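Local coordinates for protein p-nitrophenyl phosphatase (Pho2) (PDB 3QGM) that probably hydrolyses phosphate esters as a metal-dependent phosphatase of the haloacid dehalogenase superfamily, with calcium bound in this structure, at residues Ile43-Asn48 with Asp71-Ala76. Sequence-based numbering, arbitrary orientation.
Sequences IIFVSN and DEILVA
Ile44, Val46 and Leu74 form an apolar patch on one face of the sheet, under helix 190-200, where branched aliphatic chains suit both strand and buried surface. With CG1 anti to its backbone N (chi1 -177°), Ile44 stretches across, its CD1 4.0 Å from CB of Leu74, whose chain it crosses obliquely. Val46 runs alongside Leu74, CG2 4.1 Å from the same CB. An alanine at Ile44 would lose this reach and would probably loosen the packing against Leu74 and helix 190-200. On the reverse face Phe45, whose broad ring suits a buried place against Leu61 of helix 54-63, meets Ile73 (CD1 to CD1, 4.2 Å), while Ile43 CG2 lies over one ring face, toward its rim. Between the faces runs the parallel ladder: Phe45 N to Glu72 O (2.8 Å), Leu74 N to Phe45 O, almost along the C=O axis (2.8 Å), and Ser47 N to Leu74 O (3.0 Å). At the polar ends, partly exposed Glu72 suits its carboxylate, whose OE1 takes the Gly69 N-H; short, polar Ser47, near calcium-binding Asp14 and Asp16, accepts that of Asn49 at OG. Joined through helix 54-63, the strands make a beta-alpha-beta unit edging the Rossmann-like core of HAD phosphatases.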
loop_
_atom_site.group_PDB
_atom_site.type_symbol
_atom_site.label_atom_id
_atom_site.label_comp_id
_atom_site.label_asym_id
_atom_site.label_seq_id
_atom_site.Cartn_x
_atom_site.Cartn_y
_atom_site.Cartn_z
ATOM N N ILE A 43 -30.121 2.927 -21.740
ATOM C CA ILE A 43 -29.427 2.469 -20.555
ATOM C C ILE A 43 -27.996 2.202 -20.915
ATOM O O ILE A 43 -27.698 1.746 -22.008
ATOM C CB ILE A 43 -30.078 1.161 -19.995
ATOM C CG1 ILE A 43 -31.517 1.422 -19.563
ATOM C CG2 ILE A 43 -29.291 0.620 -18.801
ATOM C CD1 ILE A 43 -32.130 0.258 -18.845
ATOM N N ILE A 44 -27.095 2.521 -20.008
ATOM C CA ILE A 44 -25.748 2.038 -20.106
ATOM C C ILE A 44 -25.361 1.507 -18.735
ATOM O O ILE A 44 -25.549 2.174 -17.700
ATOM C CB ILE A 44 -24.769 3.076 -20.637
ATOM C CG1 ILE A 44 -23.365 2.460 -20.788
ATOM C CG2 ILE A 44 -24.688 4.283 -19.739
ATOM C CD1 ILE A 44 -22.456 3.217 -21.799
ATOM N N PHE A 45 -24.861 0.282 -18.734
ATOM C CA PHE A 45 -24.435 -0.389 -17.507
ATOM C C PHE A 45 -22.960 -0.032 -17.261
ATOM O O PHE A 45 -22.131 -0.141 -18.173
ATOM C CB PHE A 45 -24.622 -1.890 -17.646
ATOM C CG PHE A 45 -26.049 -2.306 -17.849
ATOM C CD1 PHE A 45 -26.522 -2.606 -19.119
ATOM C CD2 PHE A 45 -26.933 -2.407 -16.770
ATOM C CE1 PHE A 45 -27.862 -2.967 -19.326
ATOM C CE2 PHE A 45 -28.267 -2.776 -16.966
ATOM C CZ PHE A 45 -28.729 -3.059 -18.248
ATOM N N VAL A 46 -22.631 0.456 -16.071
ATOM C CA VAL A 46 -21.266 0.942 -15.823
ATOM C C VAL A 46 -20.707 0.222 -14.615
ATOM O O VAL A 46 -21.344 0.209 -13.575
ATOM C CB VAL A 46 -21.201 2.474 -15.645
ATOM C CG1 VAL A 46 -19.795 2.930 -15.221
ATOM C CG2 VAL A 46 -21.571 3.221 -16.945
ATOM N N SER A 47 -19.531 -0.392 -14.749
ATOM C CA SER A 47 -18.944 -1.160 -13.663
ATOM C C SER A 47 -17.474 -0.867 -13.520
ATOM O O SER A 47 -16.787 -0.687 -14.502
ATOM C CB SER A 47 -19.066 -2.656 -13.942
ATOM O OG SER A 47 -18.276 -3.387 -13.044
ATOM N N ASN A 48 -17.015 -0.833 -12.258
ATOM C CA ASN A 48 -15.626 -0.602 -11.959
ATOM C C ASN A 48 -14.813 -1.858 -12.007
ATOM O O ASN A 48 -13.640 -1.815 -11.672
ATOM C CB ASN A 48 -15.487 0.015 -10.569
ATOM C CG ASN A 48 -15.620 1.521 -10.591
ATOM O OD1 ASN A 48 -15.920 2.104 -11.624
ATOM N ND2 ASN A 48 -15.322 2.163 -9.444
ATOM N N ASP A 71 -22.438 -1.942 -26.866
ATOM C CA ASP A 71 -22.220 -0.537 -26.553
ATOM C C ASP A 71 -22.982 -0.078 -25.302
ATOM O O ASP A 71 -22.695 0.979 -24.766
ATOM C CB ASP A 71 -22.440 0.327 -27.804
ATOM C CG ASP A 71 -21.353 0.086 -28.861
ATOM O OD1 ASP A 71 -20.171 -0.148 -28.502
ATOM O OD2 ASP A 71 -21.671 0.093 -30.051
ATOM N N GLU A 72 -23.883 -0.916 -24.806
ATOM C CA GLU A 72 -24.595 -0.624 -23.575
ATOM C C GLU A 72 -23.809 -1.010 -22.298
ATOM O O GLU A 72 -24.370 -0.877 -21.218
ATOM C CB GLU A 72 -25.928 -1.397 -23.542
ATOM C CG GLU A 72 -26.975 -0.933 -24.521
ATOM C CD GLU A 72 -28.209 -1.830 -24.477
ATOM O OE1 GLU A 72 -28.142 -2.966 -24.996
ATOM O OE2 GLU A 72 -29.230 -1.420 -23.899
ATOM N N ILE A 73 -22.576 -1.519 -22.426
ATOM C CA ILE A 73 -21.745 -1.980 -21.290
ATOM C C ILE A 73 -20.464 -1.160 -21.256
ATOM O O ILE A 73 -19.737 -1.140 -22.248
ATOM C CB ILE A 73 -21.237 -3.468 -21.427
ATOM C CG1 ILE A 73 -22.341 -4.479 -21.749
ATOM C CG2 ILE A 73 -20.549 -3.898 -20.147
ATOM C CD1 ILE A 73 -23.210 -4.764 -20.610
ATOM N N LEU A 74 -20.191 -0.490 -20.140
ATOM C CA LEU A 74 -18.955 0.243 -19.961
ATOM C C LEU A 74 -18.303 -0.253 -18.680
ATOM O O LEU A 74 -18.757 0.091 -17.560
ATOM C CB LEU A 74 -19.214 1.763 -19.900
ATOM C CG LEU A 74 -18.008 2.734 -19.964
ATOM C CD1 LEU A 74 -17.147 2.552 -21.232
ATOM C CD2 LEU A 74 -18.495 4.129 -19.858
ATOM N N VAL A 75 -17.247 -1.053 -18.835
ATOM C CA VAL A 75 -16.530 -1.607 -17.691
ATOM C C VAL A 75 -15.111 -1.014 -17.660
ATOM O O VAL A 75 -14.564 -0.600 -18.690
ATOM C CB VAL A 75 -16.543 -3.162 -17.716
ATOM C CG1 VAL A 75 -15.773 -3.732 -18.974
ATOM C CG2 VAL A 75 -16.037 -3.730 -16.349
ATOM N N ALA A 76 -14.573 -0.903 -16.446
ATOM C CA ALA A 76 -13.374 -0.144 -16.220
ATOM C C ALA A 76 -12.220 -0.706 -17.020
ATOM O O ALA A 76 -11.367 0.030 -17.433
ATOM C CB ALA A 76 -13.022 -0.103 -14.677
#